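Local structure of concanavalin A-like lectin protein kinase family protein (Theobroma cacao, 6CTH) at residues R117-L129 / I147-F160. The protein probably transfers phosphate from ATP to protein substrates as a plant receptor-type kinase, and is held here with a magnesium ion and an inhibitor bound. Sequence-based numbering, arbitrary orientation.
Sequences RIVKDLASALLYL and IMLDSSFNAKLGDF. With MG (magnesium ion), chain C; FE7 (N-{(3Z)-2-oxo-3-[phenyl({4-[(piperidin-1-yl)methyl]phenyl}amino)methylidene]-2,3-dihydro-1H-indol-5-yl}ethanesulfonamide), chain B.
Leu-122 and Ile-147 meet almost at right angles where a C-lobe helix of the protein kinase fold backs the beta hairpin 147-157, which leads into the DFG motif, Asp-159 being its aspartate. Both methyls of Leu-122 touch CD1 of Ile-147, CD2 at 3.8 Å. CD1 also reaches CD2 of Leu-157, which in turn touches CD1 of Leu-129. With CG of Leu-122 anti to the backbone N (chi1 178°), the branched end is brought to the hairpin. Ile-118 and Leu-149 cross at about a right angle, CD1 against CD2, while CG2 of Ile-118 rests on CB of Ala-155. The hairpin's other face meets the inhibitor, through CE of Met-148. Beyond it, Asp-159 binds magnesium together with Asp-141.

Polar groups hold the turn end. Arg-117 NH2 donates to Ser-152 O at 3.0 Å, a bent bond with the oxygen out of the guanidinium plane. Asp-150 steadies the turn: OD1 accepts from Asn-154 N, above the carboxylate plane, and OD2 from ND2 through its syn lone pair. Water 1 accepts from Arg-117 NH2 and donates to Asp-121 OD2 and Phe-153 O. Ala-155 N meets that same OD2 on its anti side, 29° out of the carboxylate plane, nearly straight at 174° and 2.9 Å long.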
ATOM      1  N   ARG A 117      -6.499   1.643 -12.892  1.00 36.20           N
ATOM      2  CA  ARG A 117      -7.337   2.476 -12.037  1.00 37.33           C
ATOM      3  C   ARG A 117      -6.828   2.457 -10.594  1.00 35.14           C
ATOM      4  O   ARG A 117      -6.774   3.483  -9.933  1.00 33.92           O
ATOM      5  CB  ARG A 117      -8.785   1.999 -12.092  1.00 41.12           C
ATOM      6  CG  ARG A 117      -9.800   3.062 -11.712  1.00 44.76           C
ATOM      7  CD  ARG A 117     -10.960   2.459 -10.941  1.00 49.19           C
ATOM      8  NE  ARG A 117     -11.821   1.648 -11.790  1.00 54.26           N
ATOM      9  CZ  ARG A 117     -12.383   0.506 -11.411  1.00 56.78           C
ATOM     10  NH1 ARG A 117     -13.156  -0.163 -12.251  1.00 59.93           N
ATOM     11  NH2 ARG A 117     -12.171   0.035 -10.193  1.00 57.06           N
ATOM     12  N   ILE A 118      -6.444   1.276 -10.117  1.00 33.39           N
ATOM     13  CA  ILE A 118      -5.916   1.123  -8.780  1.00 32.51           C
ATOM     14  C   ILE A 118      -4.646   1.947  -8.592  1.00 31.70           C
ATOM     15  O   ILE A 118      -4.469   2.585  -7.558  1.00 31.17           O
ATOM     16  CB  ILE A 118      -5.686  -0.374  -8.424  1.00 32.65           C
ATOM     17  CG1 ILE A 118      -7.049  -1.083  -8.193  1.00 33.43           C
ATOM     18  CG2 ILE A 118      -4.791  -0.524  -7.195  1.00 32.84           C
ATOM     19  CD1 ILE A 118      -7.008  -2.593  -8.177  1.00 33.81           C
ATOM     20  N   VAL A 119      -3.751   1.941  -9.565  1.00 31.53           N
ATOM     21  CA  VAL A 119      -2.516   2.704  -9.445  1.00 31.49           C
ATOM     22  C   VAL A 119      -2.883   4.192  -9.360  1.00 31.15           C
ATOM     23  O   VAL A 119      -2.308   4.917  -8.547  1.00 30.91           O
ATOM     24  CB  VAL A 119      -1.569   2.449 -10.626  1.00 32.12           C
ATOM     25  CG1 VAL A 119      -0.398   3.427 -10.628  1.00 32.59           C
ATOM     26  CG2 VAL A 119      -1.074   1.026 -10.571  1.00 32.20           C
ATOM     27  N   LYS A 120      -3.810   4.637 -10.195  1.00 32.00           N
ATOM     28  CA  LYS A 120      -4.253   6.079 -10.147  1.00 31.92           C
ATOM     29  C   LYS A 120      -4.893   6.426  -8.774  1.00 31.71           C
ATOM     30  O   LYS A 120      -4.664   7.521  -8.240  1.00 31.34           O
ATOM     31  CB  LYS A 120      -5.209   6.372 -11.292  1.00 32.96           C
ATOM     32  CG  LYS A 120      -4.537   6.449 -12.650  1.00 34.31           C
ATOM     33  CD  LYS A 120      -5.579   6.653 -13.721  1.00 35.80           C
ATOM     34  CE  LYS A 120      -4.933   6.855 -15.040  1.00 37.69           C
ATOM     35  NZ  LYS A 120      -6.006   7.047 -16.065  1.00 39.70           N
ATOM     36  N   ASP A 121      -5.645   5.483  -8.213  1.00 31.25           N
ATOM     37  CA  ASP A 121      -6.279   5.618  -6.873  1.00 30.99           C
ATOM     38  C   ASP A 121      -5.212   5.779  -5.810  1.00 29.49           C
ATOM     39  O   ASP A 121      -5.279   6.662  -4.979  1.00 28.30           O
ATOM     40  CB  ASP A 121      -7.152   4.408  -6.459  1.00 32.34           C
ATOM     41  CG  ASP A 121      -8.506   4.307  -7.184  1.00 34.82           C
ATOM     42  OD1 ASP A 121      -8.943   5.286  -7.830  1.00 35.62           O
ATOM     43  OD2 ASP A 121      -9.154   3.227  -7.056  1.00 35.72           O
ATOM     44  N   LEU A 122      -4.198   4.909  -5.858  1.00 28.58           N
ATOM     45  CA  LEU A 122      -3.088   4.993  -4.926  1.00 27.94           C
ATOM     46  C   LEU A 122      -2.345   6.317  -5.107  1.00 27.38           C
ATOM     47  O   LEU A 122      -1.977   6.942  -4.086  1.00 26.84           O
ATOM     48  CB  LEU A 122      -2.123   3.785  -5.108  1.00 27.80           C
ATOM     49  CG  LEU A 122      -0.893   3.803  -4.214  1.00 27.79           C
ATOM     50  CD1 LEU A 122      -1.246   3.747  -2.774  1.00 28.13           C
ATOM     51  CD2 LEU A 122      -0.030   2.598  -4.615  1.00 27.92           C
ATOM     52  N   ALA A 123      -2.152   6.767  -6.351  1.00 27.63           N
ATOM     53  CA  ALA A 123      -1.437   8.031  -6.606  1.00 28.06           C
ATOM     54  C   ALA A 123      -2.215   9.222  -6.005  1.00 28.41           C
ATOM     55  O   ALA A 123      -1.621  10.097  -5.378  1.00 28.09           O
ATOM     56  CB  ALA A 123      -1.184   8.254  -8.073  1.00 28.40           C
ATOM     57  N   SER A 124      -3.526   9.165  -6.167  1.00 28.77           N
ATOM     58  CA  SER A 124      -4.453  10.190  -5.576  1.00 29.07           C
ATOM     59  C   SER A 124      -4.333  10.234  -4.074  1.00 28.27           C
ATOM     60  O   SER A 124      -4.261  11.310  -3.470  1.00 27.71           O
ATOM     61  CB  SER A 124      -5.892   9.944  -6.024  1.00 30.27           C
ATOM     62  OG  SER A 124      -6.003  10.302  -7.407  1.00 33.31           O
ATOM     63  N   ALA A 125      -4.310   9.052  -3.440  1.00 27.71           N
ATOM     64  CA  ALA A 125      -4.086   8.993  -1.991  1.00 27.65           C
ATOM     65  C   ALA A 125      -2.784   9.665  -1.572  1.00 27.29           C
ATOM     66  O   ALA A 125      -2.753  10.418  -0.619  1.00 26.53           O
ATOM     67  CB  ALA A 125      -4.127   7.545  -1.510  1.00 27.82           C
ATOM     68  N   LEU A 126      -1.710   9.333  -2.267  1.00 27.18           N
ATOM     69  CA  LEU A 126      -0.405   9.873  -1.959  1.00 27.89           C
ATOM     70  C   LEU A 126      -0.351  11.386  -2.158  1.00 27.37           C
ATOM     71  O   LEU A 126       0.289  12.085  -1.407  1.00 26.77           O
ATOM     72  CB  LEU A 126       0.658   9.172  -2.788  1.00 29.47           C
ATOM     73  CG  LEU A 126       2.053   9.142  -2.194  1.00 31.86           C
ATOM     74  CD1 LEU A 126       2.017   8.865  -0.706  1.00 32.93           C
ATOM     75  CD2 LEU A 126       2.916   8.115  -2.910  1.00 32.03           C
ATOM     76  N   LEU A 127      -0.998  11.867  -3.205  1.00 26.90           N
ATOM     77  CA  LEU A 127      -1.033  13.320  -3.461  1.00 27.28           C
ATOM     78  C   LEU A 127      -1.689  14.018  -2.276  1.00 26.51           C
ATOM     79  O   LEU A 127      -1.219  15.042  -1.794  1.00 26.66           O
ATOM     80  CB  LEU A 127      -1.785  13.632  -4.735  1.00 27.62           C
ATOM     81  CG  LEU A 127      -1.894  15.098  -5.116  1.00 28.40           C
ATOM     82  CD1 LEU A 127      -0.543  15.710  -5.366  1.00 28.99           C
ATOM     83  CD2 LEU A 127      -2.794  15.282  -6.350  1.00 29.37           C
ATOM     84  N   TYR A 128      -2.785  13.444  -1.835  1.00 25.83           N
ATOM     85  CA  TYR A 128      -3.511  13.991  -0.668  1.00 25.68           C
ATOM     86  C   TYR A 128      -2.623  13.991   0.579  1.00 25.62           C
ATOM     87  O   TYR A 128      -2.496  14.991   1.315  1.00 25.33           O
ATOM     88  CB  TYR A 128      -4.797  13.249  -0.471  1.00 25.74           C
ATOM     89  CG  TYR A 128      -5.561  13.622   0.808  1.00 25.70           C
ATOM     90  CD1 TYR A 128      -6.348  14.743   0.839  1.00 25.75           C
ATOM     91  CD2 TYR A 128      -5.520  12.830   1.957  1.00 25.82           C
ATOM     92  CE1 TYR A 128      -7.056  15.104   1.990  1.00 25.51           C
ATOM     93  CE2 TYR A 128      -6.221  13.167   3.101  1.00 26.04           C
ATOM     94  CZ  TYR A 128      -7.012  14.298   3.113  1.00 25.70           C
ATOM     95  OH  TYR A 128      -7.679  14.597   4.269  1.00 26.27           O
ATOM     96  N   LEU A 129      -1.943  12.861   0.825  1.00 25.45           N
ATOM     97  CA  LEU A 129      -1.049  12.786   1.938  1.00 25.70           C
ATOM     98  C   LEU A 129       0.085  13.791   1.878  1.00 25.90           C
ATOM     99  O   LEU A 129       0.376  14.469   2.874  1.00 26.07           O
ATOM    100  CB  LEU A 129      -0.471  11.337   2.102  1.00 25.64           C
ATOM    101  CG  LEU A 129      -1.442  10.214   2.472  1.00 25.73           C
ATOM    102  CD1 LEU A 129      -0.710   8.883   2.515  1.00 26.06           C
ATOM    103  CD2 LEU A 129      -2.167  10.501   3.775  1.00 25.88           C
ATOM    104  N   ILE A 147      -3.246  -1.947   0.872  1.00 29.26           N
ATOM    105  CA  ILE A 147      -4.267  -1.366  -0.024  1.00 29.76           C
ATOM    106  C   ILE A 147      -5.530  -2.236   0.006  1.00 30.52           C
ATOM    107  O   ILE A 147      -5.506  -3.410  -0.384  1.00 30.88           O
ATOM    108  CB  ILE A 147      -3.714  -1.211  -1.453  1.00 29.60           C
ATOM    109  CG1 ILE A 147      -2.461  -0.319  -1.420  1.00 29.22           C
ATOM    110  CG2 ILE A 147      -4.773  -0.662  -2.401  1.00 30.01           C
ATOM    111  CD1 ILE A 147      -1.700  -0.256  -2.731  1.00 29.31           C
ATOM    112  N   MET A 148      -6.637  -1.637   0.464  1.00 30.51           N
ATOM    113  CA  MET A 148      -7.913  -2.329   0.553  1.00 31.78           C
ATOM    114  C   MET A 148      -8.739  -2.074  -0.675  1.00 32.37           C
ATOM    115  O   MET A 148      -8.642  -0.974  -1.294  1.00 32.31           O
ATOM    116  CB  MET A 148      -8.678  -1.850   1.795  1.00 32.30           C
ATOM    117  CG  MET A 148      -7.992  -2.109   3.114  1.00 33.03           C
ATOM    118  SD  MET A 148      -7.646  -3.885   3.354  1.00 35.48           S
ATOM    119  CE  MET A 148      -9.323  -4.434   3.377  1.00 35.68           C
ATOM    120  N   LEU A 149      -9.568  -3.036  -1.038  1.00 33.32           N
ATOM    121  CA  LEU A 149     -10.420  -2.929  -2.204  1.00 35.17           C
ATOM    122  C   LEU A 149     -11.892  -2.910  -1.811  1.00 37.08           C
ATOM    123  O   LEU A 149     -12.324  -3.765  -1.015  1.00 37.42           O
ATOM    124  CB  LEU A 149     -10.149  -4.082  -3.146  1.00 35.80           C
ATOM    125  CG  LEU A 149      -8.720  -4.084  -3.700  1.00 35.56           C
ATOM    126  CD1 LEU A 149      -8.498  -5.312  -4.587  1.00 36.39           C
ATOM    127  CD2 LEU A 149      -8.432  -2.803  -4.518  1.00 35.07           C
ATOM    128  N   ASP A 150     -12.655  -1.948  -2.351  1.00 38.71           N
ATOM    129  CA  ASP A 150     -14.098  -1.948  -2.114  1.00 41.49           C
ATOM    130  C   ASP A 150     -14.792  -2.875  -3.101  1.00 43.43           C
ATOM    131  O   ASP A 150     -14.139  -3.553  -3.898  1.00 42.53           O
ATOM    132  CB  ASP A 150     -14.682  -0.522  -2.082  1.00 42.06           C
ATOM    133  CG  ASP A 150     -14.747   0.149  -3.427  1.00 42.83           C
ATOM    134  OD1 ASP A 150     -14.545  -0.487  -4.501  1.00 43.46           O
ATOM    135  OD2 ASP A 150     -15.058   1.384  -3.420  1.00 44.23           O
ATOM    136  N   SER A 151     -16.117  -2.852  -3.076  1.00 46.75           N
ATOM    137  CA  SER A 151     -16.952  -3.714  -3.907  1.00 49.56           C
ATOM    138  C   SER A 151     -16.712  -3.503  -5.387  1.00 50.10           C
ATOM    139  O   SER A 151     -16.835  -4.426  -6.170  1.00 53.42           O
ATOM    140  CB  SER A 151     -18.436  -3.566  -3.556  1.00 50.85           C
ATOM    141  OG  SER A 151     -18.918  -2.265  -3.824  1.00 53.40           O
ATOM    142  N   SER A 152     -16.443  -2.266  -5.768  1.00 50.42           N
ATOM    143  CA  SER A 152     -16.128  -1.922  -7.172  1.00 50.16           C
ATOM    144  C   SER A 152     -14.636  -1.983  -7.512  1.00 48.60           C
ATOM    145  O   SER A 152     -14.204  -1.461  -8.573  1.00 48.48           O
ATOM    146  CB  SER A 152     -16.639  -0.514  -7.502  1.00 51.79           C
ATOM    147  OG  SER A 152     -17.962  -0.317  -7.074  1.00 53.47           O
ATOM    148  N   PHE A 153     -13.838  -2.593  -6.632  1.00 44.86           N
ATOM    149  CA  PHE A 153     -12.411  -2.602  -6.778  1.00 44.66           C
ATOM    150  C   PHE A 153     -11.751  -1.206  -6.808  1.00 41.78           C
ATOM    151  O   PHE A 153     -10.668  -1.049  -7.367  1.00 41.56           O
ATOM    152  CB  PHE A 153     -12.024  -3.443  -7.992  1.00 47.23           C
ATOM    153  CG  PHE A 153     -12.332  -4.899  -7.822  1.00 51.20           C
ATOM    154  CD1 PHE A 153     -11.456  -5.724  -7.128  1.00 52.19           C
ATOM    155  CD2 PHE A 153     -13.502  -5.445  -8.332  1.00 55.11           C
ATOM    156  CE1 PHE A 153     -11.728  -7.075  -6.947  1.00 54.23           C
ATOM    157  CE2 PHE A 153     -13.771  -6.810  -8.179  1.00 55.95           C
ATOM    158  CZ  PHE A 153     -12.891  -7.612  -7.471  1.00 55.60           C
ATOM    159  N   ASN A 154     -12.376  -0.212  -6.173  1.00 40.45           N
ATOM    160  CA  ASN A 154     -11.688   1.048  -5.906  1.00 39.06           C
ATOM    161  C   ASN A 154     -10.730   0.797  -4.736  1.00 36.62           C
ATOM    162  O   ASN A 154     -11.056   0.021  -3.819  1.00 37.50           O
ATOM    163  CB  ASN A 154     -12.654   2.178  -5.559  1.00 39.94           C
ATOM    164  CG  ASN A 154     -13.643   2.509  -6.711  1.00 41.38           C
ATOM    165  OD1 ASN A 154     -13.244   2.779  -7.830  1.00 41.92           O
ATOM    166  ND2 ASN A 154     -14.942   2.452  -6.408  1.00 42.93           N
ATOM    167  N   ALA A 155      -9.562   1.427  -4.783  1.00 33.91           N
ATOM    168  CA  ALA A 155      -8.492   1.187  -3.793  1.00 31.91           C
ATOM    169  C   ALA A 155      -8.453   2.214  -2.672  1.00 31.06           C
ATOM    170  O   ALA A 155      -8.694   3.419  -2.934  1.00 30.41           O
ATOM    171  CB  ALA A 155      -7.173   1.140  -4.492  1.00 32.10           C
ATOM    172  N   LYS A 156      -8.223   1.769  -1.433  1.00 29.61           N
ATOM    173  CA  LYS A 156      -8.031   2.628  -0.277  1.00 29.42           C
ATOM    174  C   LYS A 156      -6.757   2.250   0.450  1.00 29.24           C
ATOM    175  O   LYS A 156      -6.611   1.110   0.864  1.00 29.17           O
ATOM    176  CB  LYS A 156      -9.213   2.545   0.689  1.00 30.97           C
ATOM    177  CG  LYS A 156     -10.478   3.248   0.196  1.00 32.72           C
ATOM    178  CD  LYS A 156     -11.671   3.125   1.146  1.00 34.00           C
ATOM    179  CE  LYS A 156     -12.814   4.048   0.740  1.00 35.64           C
ATOM    180  NZ  LYS A 156     -12.707   5.392   1.402  1.00 36.90           N
ATOM    181  N   LEU A 157      -5.851   3.201   0.624  1.00 28.30           N
ATOM    182  CA  LEU A 157      -4.610   2.983   1.320  1.00 27.80           C
ATOM    183  C   LEU A 157      -4.854   3.120   2.804  1.00 27.87           C
ATOM    184  O   LEU A 157      -5.568   4.003   3.274  1.00 26.76           O
ATOM    185  CB  LEU A 157      -3.567   3.964   0.820  1.00 27.69           C
ATOM    186  CG  LEU A 157      -2.249   3.997   1.547  1.00 27.57           C
ATOM    187  CD1 LEU A 157      -1.484   2.701   1.294  1.00 27.66           C
ATOM    188  CD2 LEU A 157      -1.408   5.166   1.076  1.00 27.21           C
ATOM    189  N   GLY A 158      -4.321   2.180   3.572  1.00 27.74           N
ATOM    190  CA  GLY A 158      -4.374   2.241   5.009  1.00 28.27           C
ATOM    191  C   GLY A 158      -3.049   1.930   5.653  1.00 28.47           C
ATOM    192  O   GLY A 158      -2.014   1.918   4.988  1.00 28.74           O
ATOM    193  N   ASP A 159      -3.143   1.574   6.934  1.00 28.98           N
ATOM    194  CA  ASP A 159      -2.010   1.343   7.846  1.00 29.70           C
ATOM    195  C   ASP A 159      -1.123   2.550   8.042  1.00 29.71           C
ATOM    196  O   ASP A 159      -0.081   2.694   7.367  1.00 29.96           O
ATOM    197  CB  ASP A 159      -1.100   0.173   7.335  1.00 30.46           C
ATOM    198  CG  ASP A 159       0.048  -0.158   8.297  1.00 31.43           C
ATOM    199  OD1 ASP A 159      -0.037   0.161   9.495  1.00 32.04           O
ATOM    200  OD2 ASP A 159       1.052  -0.708   7.775  1.00 32.24           O
ATOM    201  N   PHE A 160      -1.469   3.350   9.032  1.00 29.65           N
ATOM    202  CA  PHE A 160      -0.723   4.545   9.414  1.00 30.18           C
ATOM    203  C   PHE A 160       0.131   4.356  10.666  1.00 30.27           C
ATOM    204  O   PHE A 160       0.537   5.322  11.298  1.00 29.97           O
ATOM    205  CB  PHE A 160      -1.695   5.725   9.537  1.00 30.94           C
ATOM    206  CG  PHE A 160      -2.427   5.937   8.251  1.00 31.29           C
ATOM    207  CD1 PHE A 160      -1.872   6.644   7.252  1.00 30.89           C
ATOM    208  CD2 PHE A 160      -3.701   5.370   8.084  1.00 32.83           C
ATOM    209  CE1 PHE A 160      -2.509   6.803   6.019  1.00 31.46           C
ATOM    210  CE2 PHE A 160      -4.370   5.554   6.867  1.00 32.77           C
ATOM    211  CZ  PHE A 160      -3.742   6.196   5.836  1.00 31.96           C
TER
HETATM  212 MG    MG C 602       2.952  -1.281   8.561  1.00 31.11          MG
HETATM  213  C4  FE7 B 601      -9.108  -4.622   6.930  1.00 27.91           C
HETATM  214  C14 FE7 B 601      -5.603  -8.378   6.247  1.00 31.36           C
HETATM  215  C5  FE7 B 601      -9.978  -3.547   7.190  1.00 28.83           C
HETATM  216  C6  FE7 B 601      -9.525  -2.362   7.742  1.00 29.23           C
HETATM  217  C11 FE7 B 601      -8.229  -7.497   6.016  1.00 30.13           C
HETATM  218  C7  FE7 B 601      -8.177  -2.227   8.016  1.00 30.73           C
HETATM  219  C8  FE7 B 601     -11.296  -5.156   6.296  1.00 28.75           C
HETATM  220  C9  FE7 B 601      -9.913  -5.693   6.366  1.00 29.68           C
HETATM  221  C10 FE7 B 601      -9.594  -6.952   5.905  1.00 28.69           C
HETATM  222  C12 FE7 B 601      -7.686  -7.787   7.262  1.00 30.26           C
HETATM  223  C13 FE7 B 601      -6.379  -8.223   7.372  1.00 33.97           C
HETATM  224  N1  FE7 B 601     -11.257  -3.899   6.795  1.00 29.07           N
HETATM  225  N2  FE7 B 601     -10.538  -7.647   5.256  1.00 30.88           N
HETATM  226  C3  FE7 B 601      -7.749  -4.461   7.196  1.00 29.27           C
HETATM  227  N3  FE7 B 601     -11.615 -13.828   3.811  1.00 51.39           N
HETATM  228  O2  FE7 B 601     -12.296  -5.728   5.879  1.00 31.85           O
HETATM  229  C2  FE7 B 601      -7.284  -3.249   7.709  1.00 31.73           C
HETATM  230  N   FE7 B 601      -5.895  -2.970   7.861  1.00 36.32           N
HETATM  231  S   FE7 B 601      -4.600  -3.883   7.525  1.00 38.38           S
HETATM  232  O   FE7 B 601      -5.002  -5.251   7.449  1.00 39.20           O
HETATM  233  O1  FE7 B 601      -3.571  -3.502   8.438  1.00 37.85           O
HETATM  234  C1  FE7 B 601      -4.259  -3.249   5.917  1.00 40.80           C
HETATM  235  C   FE7 B 601      -4.391  -1.747   5.984  1.00 43.41           C
HETATM  236  C16 FE7 B 601      -7.439  -7.666   4.887  1.00 30.70           C
HETATM  237  C15 FE7 B 601      -6.133  -8.102   5.006  1.00 33.46           C
HETATM  238  C17 FE7 B 601     -10.609  -8.955   4.725  1.00 34.03           C
HETATM  239  C22 FE7 B 601      -9.575  -9.869   4.866  1.00 35.17           C
HETATM  240  C21 FE7 B 601      -9.674 -11.123   4.292  1.00 35.97           C
HETATM  241  C20 FE7 B 601     -10.796 -11.492   3.566  1.00 41.09           C
HETATM  242  C19 FE7 B 601     -11.821 -10.571   3.427  1.00 39.04           C
HETATM  243  C18 FE7 B 601     -11.736  -9.317   4.001  1.00 36.07           C
HETATM  244  C23 FE7 B 601     -10.906 -12.868   2.955  1.00 47.04           C
HETATM  245  C28 FE7 B 601     -11.828 -15.098   3.115  1.00 54.34           C
HETATM  246  C27 FE7 B 601     -12.641 -16.058   3.951  1.00 57.05           C
HETATM  247  C26 FE7 B 601     -11.987 -16.301   5.294  1.00 55.89           C
HETATM  248  C25 FE7 B 601     -11.646 -14.990   5.974  1.00 57.39           C
HETATM  249  C24 FE7 B 601     -10.871 -14.084   5.046  1.00 53.86           C
HETATM  250  O   HOH W   1      -9.600   1.122  -8.589  1.00 46.07           O
HETATM  251  O   HOH W   2     -11.550   4.472  -8.342  1.00 49.07           O
HETATM  252  O   HOH W   3       2.083  -1.286  10.589  1.00 32.58           O
HETATM  253  O   HOH W   4       2.312  -3.135   8.072  1.00 33.42           O
HETATM  254  O   HOH W   5       4.701  -1.966   9.463  1.00 35.03           O
HETATM  255  O   HOH W   6       3.348   0.722   9.080  1.00 34.08           O